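Local coordinates for protein sulfotransferase (Alicyclobacillus acidocaldarius subsp. acidocaldarius, PDB 3RNL) that probably transfers sulfo groups, as expected of a sulfotransferase with a P-loop-type alpha-beta-alpha sandwich, and binds magnesium ions, at residues Y127-L130 with V131-R135; E60-N63 with L64-R68; Q170-R173 with Y174-F178. All coordinates share one frame; numbering follows the deposited sequence.

Contact 1: residues Y127-L130 with V131-R135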
loop_
_atom_site.group_PDB
_atom_site.type_symbol
_atom_site.label_atom_id
_atom_site.label_comp_id
_atom_site.label_asym_id
_atom_site.label_seq_id
_atom_site.Cartn_x
_atom_site.Cartn_y
_atom_site.Cartn_z
ATOM N N TYR A 127 -10.703 9.627 -2.471
ATOM C CA TYR A 127 -11.471 10.817 -2.827
ATOM C C TYR A 127 -11.454 11.837 -1.682
ATOM O O TYR A 127 -11.141 13.014 -1.892
ATOM C CB TYR A 127 -12.916 10.439 -3.171
ATOM C CG TYR A 127 -13.815 11.650 -3.316
ATOM C CD1 TYR A 127 -13.695 12.494 -4.409
ATOM C CD2 TYR A 127 -14.769 11.945 -2.357
ATOM C CE1 TYR A 127 -14.520 13.624 -4.545
ATOM C CE2 TYR A 127 -15.591 13.064 -2.478
ATOM C CZ TYR A 127 -15.460 13.893 -3.573
ATOM O OH TYR A 127 -16.272 15.007 -3.689
HETATM N N MSE A 128 -11.796 11.382 -0.479
HETATM C CA MSE A 128 -11.832 12.272 0.683
HETATM C C MSE A 128 -10.477 12.924 0.932
HETATM O O MSE A 128 -10.402 14.093 1.322
HETATM C CB MSE A 128 -12.308 11.524 1.932
HETATM C CG MSE A 128 -13.767 11.114 1.852
HETATM SE SE MSE A 128 -14.469 10.441 3.552
HETATM C CE MSE A 128 -13.705 8.645 3.494
ATOM N N HIS A 129 -9.414 12.162 0.704
ATOM C CA HIS A 129 -8.043 12.663 0.862
ATOM C C HIS A 129 -7.790 13.802 -0.127
ATOM O O HIS A 129 -7.294 14.867 0.255
ATOM C CB HIS A 129 -7.056 11.512 0.639
ATOM C CG HIS A 129 -5.608 11.908 0.687
ATOM N ND1 HIS A 129 -4.632 11.078 1.199
ATOM C CD2 HIS A 129 -4.960 13.014 0.245
ATOM C CE1 HIS A 129 -3.454 11.666 1.099
ATOM N NE2 HIS A 129 -3.623 12.841 0.520
ATOM N N LEU A 130 -8.148 13.577 -1.393
ATOM C CA LEU A 130 -7.973 14.589 -2.436
ATOM C C LEU A 130 -8.804 15.839 -2.165
ATOM O O LEU A 130 -8.348 16.955 -2.419
ATOM C CB LEU A 130 -8.312 14.012 -3.818
ATOM C CG LEU A 130 -7.343 12.922 -4.300
ATOM C CD1 LEU A 130 -7.979 12.082 -5.427
ATOM C CD2 LEU A 130 -6.038 13.560 -4.748
ATOM N N VAL A 131 -10.015 15.659 -1.636
ATOM C CA VAL A 131 -10.861 16.804 -1.296
ATOM C C VAL A 131 -10.285 17.582 -0.115
ATOM O O VAL A 131 -10.239 18.815 -0.129
ATOM C CB VAL A 131 -12.306 16.371 -0.960
ATOM C CG1 VAL A 131 -13.094 17.535 -0.342
ATOM C CG2 VAL A 131 -13.007 15.839 -2.205
ATOM N N ARG A 132 -9.845 16.866 0.911
ATOM C CA ARG A 132 -9.324 17.522 2.115
ATOM C C ARG A 132 -8.108 18.375 1.788
ATOM O O ARG A 132 -7.897 19.439 2.373
ATOM C CB ARG A 132 -8.966 16.478 3.177
ATOM C CG ARG A 132 -8.248 17.032 4.391
ATOM C CD ARG A 132 -8.226 16.023 5.537
ATOM N NE ARG A 132 -8.262 14.635 5.073
ATOM C CZ ARG A 132 -9.370 13.899 4.996
ATOM N NH1 ARG A 132 -9.309 12.643 4.564
ATOM N NH2 ARG A 132 -10.542 14.420 5.346
ATOM N N ASP A 133 -7.324 17.915 0.823
ATOM C CA ASP A 133 -6.110 18.606 0.425
ATOM C C ASP A 133 -6.344 19.662 -0.662
ATOM O O ASP A 133 -5.392 20.254 -1.176
ATOM C CB ASP A 133 -5.032 17.600 0.042
ATOM C CG ASP A 133 -4.476 16.877 1.258
ATOM O OD1 ASP A 133 -4.723 17.349 2.394
ATOM O OD2 ASP A 133 -3.800 15.848 1.094
ATOM N N GLU A 134 -7.614 19.866 -1.000
ATOM C CA GLU A 134 -8.050 20.894 -1.948
ATOM C C GLU A 134 -7.534 20.639 -3.365
ATOM O O GLU A 134 -7.365 21.558 -4.159
ATOM C CB GLU A 134 -7.668 22.286 -1.440
ATOM C CG GLU A 134 -8.242 22.570 -0.059
ATOM C CD GLU A 134 -8.197 24.035 0.314
ATOM O OE1 GLU A 134 -7.094 24.544 0.600
ATOM O OE2 GLU A 134 -9.268 24.677 0.323
ATOM N N ARG A 135 -7.253 19.376 -3.661
ATOM C CA ARG A 135 -6.903 18.956 -5.014
ATOM C C ARG A 135 -8.118 18.673 -5.902
ATOM O O ARG A 135 -8.095 18.922 -7.107
ATOM C CB ARG A 135 -5.958 17.758 -4.936
ATOM C CG ARG A 135 -4.674 18.137 -4.204
ATOM C CD ARG A 135 -3.862 16.938 -3.754
ATOM N NE ARG A 135 -3.309 16.181 -4.869
ATOM C CZ ARG A 135 -2.627 15.045 -4.720
ATOM N NH1 ARG A 135 -2.412 14.554 -3.505
ATOM N NH2 ARG A 135 -2.144 14.405 -5.779
#
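Tyr127 and Val131 start the last turn of this helix, with Val131 N bonded to Tyr127 O at 2.9 Å; Arg132 N and Asp133 N repeat the pattern on Met128 O and His129 O. The helix then closes with a Schellman motif. Glu134 takes a positive phi of 65°, its N bonds back to Val131 O, and Arg135 N reaches Leu130 O at 2.9 Å.

Contacts over flat groups come next. Val131 CG2, beside its own backbone N, lies over one face of the Tyr127 ring toward its rim, 3.4 Å from Tyr127 CZ, in a CH-pi contact; a branched valine can turn one methyl, CG2, to the ring. Leu130 CD2 sits over the centre of the Arg135 guanidinium, 3.7 Å from Arg135 CZ. The nitrogens of that group are used elsewhere: NE bonds to Pro57 O, and NH2 forms salt bridges with Asp59 and Glu156.

Among the polar groups, Asp133 OD2 comes within 3.1 Å of His129 NE2, the carboxylate almost perpendicular to the imidazole at 85°. The other nitrogen, His129 ND1, is hydrogen-bonded with Lys18, in a loop that is probably the family's phosphosulfate-binding loop.

The contact forms the surface end of helix 119-132, which follows strand 111-116. Tyr127 OH bonds to Leu138 O, and Leu130 packs on Leu158, Trp159 and Tyr161, before the chain moves on to helix 140-145.

Contact 2: residues E60-N63 with L64-R68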
loop_
_atom_site.group_PDB
_atom_site.type_symbol
_atom_site.label_atom_id
_atom_site.label_comp_id
_atom_site.label_asym_id
_atom_site.label_seq_id
_atom_site.Cartn_x
_atom_site.Cartn_y
_atom_site.Cartn_z
ATOM N N GLU A 60 2.704 17.199 -7.230
ATOM C CA GLU A 60 4.121 17.557 -7.135
ATOM C C GLU A 60 4.951 16.604 -6.261
ATOM O O GLU A 60 6.095 16.278 -6.594
ATOM C CB GLU A 60 4.275 19.009 -6.656
ATOM C CG GLU A 60 3.885 20.074 -7.693
ATOM C CD GLU A 60 2.378 20.288 -7.817
ATOM O OE1 GLU A 60 1.951 21.018 -8.738
ATOM O OE2 GLU A 60 1.619 19.736 -6.996
ATOM N N GLY A 61 4.372 16.159 -5.151
ATOM C CA GLY A 61 5.051 15.264 -4.227
ATOM C C GLY A 61 5.547 13.973 -4.854
ATOM O O GLY A 61 6.649 13.496 -4.571
HETATM N N MSE A 62 4.740 13.380 -5.725
HETATM C CA MSE A 62 5.176 12.145 -6.351
HETATM C C MSE A 62 6.253 12.415 -7.399
HETATM O O MSE A 62 7.028 11.532 -7.734
HETATM C CB MSE A 62 3.989 11.361 -6.943
HETATM C CG MSE A 62 3.132 10.677 -5.886
HETATM SE SE MSE A 62 4.027 9.097 -5.120
HETATM C CE MSE A 62 3.786 7.912 -6.614
ATOM N N ASN A 63 6.298 13.632 -7.936
ATOM C CA ASN A 63 7.415 13.992 -8.796
ATOM C C ASN A 63 8.681 14.311 -8.009
ATOM O O ASN A 63 9.775 13.883 -8.359
ATOM C CB ASN A 63 7.070 15.221 -9.638
ATOM C CG ASN A 63 5.998 14.942 -10.687
ATOM O OD1 ASN A 63 5.951 13.860 -11.269
ATOM N ND2 ASN A 63 5.134 15.921 -10.921
ATOM N N LEU A 64 8.504 15.192 -7.029
ATOM C CA LEU A 64 9.578 15.816 -6.251
ATOM C C LEU A 64 10.133 15.122 -5.015
ATOM O O LEU A 64 11.295 15.357 -4.659
ATOM C CB LEU A 64 9.209 17.263 -5.924
ATOM C CG LEU A 64 8.861 18.092 -7.160
ATOM C CD1 LEU A 64 8.474 19.515 -6.768
ATOM C CD2 LEU A 64 10.036 18.101 -8.132
ATOM N N TYR A 65 9.281 14.389 -4.291
ATOM C CA TYR A 65 9.714 13.811 -3.007
ATOM C C TYR A 65 10.121 12.354 -3.120
ATOM O O TYR A 65 10.615 11.776 -2.158
ATOM C CB TYR A 65 8.627 13.917 -1.920
ATOM C CG TYR A 65 7.968 15.274 -1.792
ATOM C CD1 TYR A 65 8.608 16.431 -2.225
ATOM C CD2 TYR A 65 6.693 15.384 -1.253
ATOM C CE1 TYR A 65 7.973 17.678 -2.121
ATOM C CE2 TYR A 65 6.063 16.606 -1.144
ATOM C CZ TYR A 65 6.703 17.743 -1.578
ATOM O OH TYR A 65 6.033 18.938 -1.470
ATOM N N THR A 66 9.927 11.763 -4.292
ATOM C CA THR A 66 10.326 10.383 -4.506
ATOM C C THR A 66 11.846 10.331 -4.655
ATOM O O THR A 66 12.488 11.325 -5.033
ATOM C CB THR A 66 9.625 9.787 -5.752
ATOM O OG1 THR A 66 9.628 10.756 -6.808
ATOM C CG2 THR A 66 8.160 9.458 -5.437
ATOM N N ILE A 67 12.420 9.178 -4.326
ATOM C CA ILE A 67 13.865 9.005 -4.329
ATOM C C ILE A 67 14.244 8.090 -5.481
ATOM O O ILE A 67 13.786 6.953 -5.555
ATOM C CB ILE A 67 14.361 8.449 -2.994
ATOM C CG1 ILE A 67 14.092 9.499 -1.902
ATOM C CG2 ILE A 67 15.869 8.140 -3.075
ATOM C CD1 ILE A 67 14.528 9.100 -0.524
ATOM N N ARG A 68 14.945 8.657 -6.453
ATOM C CA ARG A 68 15.344 7.922 -7.646
ATOM C C ARG A 68 16.788 7.455 -7.718
ATOM O O ARG A 68 17.140 6.668 -8.596
ATOM C CB ARG A 68 15.014 8.789 -8.857
ATOM C CG ARG A 68 13.563 9.264 -8.788
ATOM C CD ARG A 68 13.233 10.344 -9.808
ATOM N NE ARG A 68 11.860 10.788 -9.600
ATOM C CZ ARG A 68 10.887 10.709 -10.500
ATOM N NH1 ARG A 68 11.128 10.223 -11.713
ATOM N NH2 ARG A 68 9.667 11.135 -10.182
HETATM O O HOH W 1 12.047 12.861 -7.336
HETATM O O HOH W 2 7.930 12.159 -12.066
#
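The end of the short helix 60-64 and its exit toward helix 70-75 are fixed here, beginning with the helical bond from Leu64 N to Glu60 O at 2.7 Å. Tyr65 N follows onto Gly61 O, and its ring turns back so that Gly61 CA lies over one face, 3.6 Å from the Tyr65 ring centroid. Glycine suits this place, since a CB would come tightly against Tyr65 CD2.

One residue on, a side chain replaces the backbone donor. Thr66 OG1, set between its own backbone N and carbonyl carbon (chi1 42°), donates to Met62 O at 2.9 Å from above the carbonyl plane. The Met62 side chain is buried against His43, Phe50 and Phe54, while Asn63 OD1 accepts from Phe54 N.

The long, extended Arg68 comes back to the carbonyl of Asn63. Its NH2 makes a weak bond to Asn63 O at 3.3 Å and another weak one to Thr66 OG1. A water beside Asn63 OD1 also accepts from Arg68 NH2, at 2.8 Å. A second water joins three groups: it donates to Asn63 O at 2.7 Å and to Thr66 O at 2.8 Å, and accepts from Arg68 NE at 3.1 Å.

Contact 3: residues Q170-R173 with Y174-F178. With MG (magnesium ion), chain C.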
loop_
_atom_site.group_PDB
_atom_site.type_symbol
_atom_site.label_atom_id
_atom_site.label_comp_id
_atom_site.label_asym_id
_atom_site.label_seq_id
_atom_site.Cartn_x
_atom_site.Cartn_y
_atom_site.Cartn_z
ATOM N N GLN A 170 -2.263 -7.503 -8.804
ATOM C CA GLN A 170 -1.154 -6.848 -8.112
ATOM C C GLN A 170 -0.584 -7.775 -7.054
ATOM O O GLN A 170 0.630 -7.919 -6.922
ATOM C CB GLN A 170 -1.638 -5.558 -7.434
ATOM C CG GLN A 170 -2.283 -4.580 -8.430
ATOM C CD GLN A 170 -2.880 -3.359 -7.727
ATOM O OE1 GLN A 170 -2.272 -2.808 -6.824
ATOM N NE2 GLN A 170 -4.062 -2.930 -8.161
ATOM N N VAL A 171 -1.471 -8.384 -6.276
ATOM C CA VAL A 171 -1.032 -9.332 -5.252
ATOM C C VAL A 171 -0.412 -10.580 -5.898
ATOM O O VAL A 171 0.634 -11.087 -5.432
ATOM C CB VAL A 171 -2.212 -9.710 -4.344
ATOM C CG1 VAL A 171 -1.820 -10.829 -3.382
ATOM C CG2 VAL A 171 -2.702 -8.459 -3.573
ATOM N N LYS A 172 -1.018 -11.062 -6.983
ATOM C CA LYS A 172 -0.457 -12.239 -7.658
ATOM C C LYS A 172 0.997 -11.998 -8.060
ATOM O O LYS A 172 1.839 -12.881 -7.942
ATOM C CB LYS A 172 -1.268 -12.618 -8.899
ATOM C CG LYS A 172 -0.680 -13.845 -9.624
ATOM C CD LYS A 172 -1.517 -14.246 -10.824
ATOM C CE LYS A 172 -1.023 -15.570 -11.445
ATOM N NZ LYS A 172 0.243 -15.408 -12.244
ATOM N N ARG A 173 1.293 -10.804 -8.557
ATOM C CA ARG A 173 2.671 -10.516 -8.981
ATOM C C ARG A 173 3.649 -10.677 -7.809
ATOM O O ARG A 173 4.728 -11.243 -7.971
ATOM C CB ARG A 173 2.764 -9.108 -9.602
ATOM C CG ARG A 173 4.152 -8.716 -10.136
ATOM C CD ARG A 173 4.668 -9.623 -11.266
ATOM N NE ARG A 173 3.692 -9.904 -12.329
ATOM C CZ ARG A 173 3.451 -9.110 -13.368
ATOM N NH1 ARG A 173 2.558 -9.478 -14.296
ATOM N NH2 ARG A 173 4.093 -7.944 -13.480
ATOM N N TYR A 174 3.280 -10.189 -6.622
ATOM C CA TYR A 174 4.145 -10.373 -5.446
ATOM C C TYR A 174 4.242 -11.828 -5.014
ATOM O O TYR A 174 5.331 -12.299 -4.648
ATOM C CB TYR A 174 3.708 -9.496 -4.268
ATOM C CG TYR A 174 4.269 -8.098 -4.396
ATOM C CD1 TYR A 174 5.497 -7.767 -3.816
ATOM C CD2 TYR A 174 3.608 -7.129 -5.151
ATOM C CE1 TYR A 174 6.033 -6.481 -3.948
ATOM C CE2 TYR A 174 4.137 -5.834 -5.285
ATOM C CZ TYR A 174 5.351 -5.525 -4.694
ATOM O OH TYR A 174 5.882 -4.254 -4.842
ATOM N N LEU A 175 3.119 -12.542 -5.025
ATOM C CA LEU A 175 3.168 -13.966 -4.664
ATOM C C LEU A 175 4.011 -14.751 -5.657
ATOM O O LEU A 175 4.756 -15.675 -5.267
ATOM C CB LEU A 175 1.767 -14.566 -4.591
ATOM C CG LEU A 175 0.913 -13.993 -3.450
ATOM C CD1 LEU A 175 -0.537 -14.417 -3.599
ATOM C CD2 LEU A 175 1.466 -14.472 -2.127
ATOM N N ASP A 176 3.894 -14.416 -6.939
ATOM C CA ASP A 176 4.704 -15.105 -7.942
ATOM C C ASP A 176 6.189 -14.826 -7.718
ATOM O O ASP A 176 7.024 -15.722 -7.754
ATOM C CB ASP A 176 4.349 -14.651 -9.363
ATOM C CG ASP A 176 2.999 -15.162 -9.826
ATOM O OD1 ASP A 176 2.445 -16.097 -9.191
ATOM O OD2 ASP A 176 2.500 -14.641 -10.851
ATOM N N VAL A 177 6.539 -13.572 -7.515
ATOM C CA VAL A 177 7.967 -13.225 -7.424
ATOM C C VAL A 177 8.611 -13.709 -6.114
ATOM O O VAL A 177 9.709 -14.305 -6.119
ATOM C CB VAL A 177 8.158 -11.693 -7.584
ATOM C CG1 VAL A 177 9.596 -11.277 -7.252
ATOM C CG2 VAL A 177 7.781 -11.260 -9.009
ATOM N N PHE A 178 7.969 -13.389 -4.991
ATOM C CA PHE A 178 8.553 -13.699 -3.688
ATOM C C PHE A 178 8.169 -15.042 -3.086
ATOM O O PHE A 178 8.912 -15.580 -2.265
ATOM C CB PHE A 178 8.220 -12.568 -2.696
ATOM C CG PHE A 178 9.008 -11.327 -2.953
ATOM C CD1 PHE A 178 10.295 -11.220 -2.461
ATOM C CD2 PHE A 178 8.499 -10.299 -3.744
ATOM C CE1 PHE A 178 11.064 -10.078 -2.714
ATOM C CE2 PHE A 178 9.267 -9.165 -4.006
ATOM C CZ PHE A 178 10.556 -9.062 -3.493
HETATM MG MG MG C . 7.305 -17.927 -8.446
HETATM O O HOH W 3 5.444 -18.682 -8.739
HETATM O O HOH W 4 9.230 -16.906 -8.832
HETATM O O HOH W 5 6.941 -16.968 -10.788
HETATM O O HOH W 6 7.998 -18.366 -6.144
#
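Val171 and Leu175 lie side by side on the packed flank of the helix, pointing the same way, with Val171 CG1 3.8 Å from Leu175 CD1. A compact valine suits the place where helix 273-294 brings Leu290 and Ile294 against it. Tyr174, one turn on from Gln170, is buried as well; its ring edge at CD2 approaches Gln170 O at 3.6 Å. Its hydroxyl bonds to Tyr93 O, so the polar end of a largely apolar ring is satisfied inside.

Helix 167-178 leads into strand 183-187 and completes the crossover from strand 111-116, its parallel neighbour in the central sheet of the alpha-beta-alpha sandwich. Tyr174 and Phe178 both rest on Ile112 of that earlier strand, and Tyr174 also meets helix 99-106.

The other flank carries charge. Lys172 runs extended from its backbone and bends at its last torsion (chi4 -75°), which brings NZ to the syn lone pair of Asp176 OD2 at 2.8 Å, a salt bridge one turn apart. With an alanine in place of Asp176, the Lys172 ammonium would probably lose its mate and be set free to swing. Beside this pair, Arg173 CD only brushes Val177 CG2, at 4.2 Å.

Asp176 also serves through its backbone: in the last turn of the helix its O binds a magnesium ion at 2.3 Å. Four waters, in two opposite pairs, complete the ligands seen, the closest 2.0 Å from the magnesium. The negative end of the helix dipole would be expected to favour a cation at this carbonyl, and the water-rich shell is consistent with a metal at the protein surface.

From the N terminus the order is contact 2, contact 1, contact 3. Each is confined to one short continuous run, so they follow in series, and none nests in or crosses another. Contact 2 turns the chain out of helix 60-64 toward helix 70-75; contact 1 ends helix 119-132 after strand 111-116. These two are neighbours, nearest atoms about 6 Å apart, and share surroundings: Glu156 meets both Met62 and Arg135, while Arg135 also pairs with Asp59, just ahead of contact 2. Contact 3, on the helix before strand 183-187, lies on the opposite side of the chain's centre from contact 1, their centres 31 Å apart.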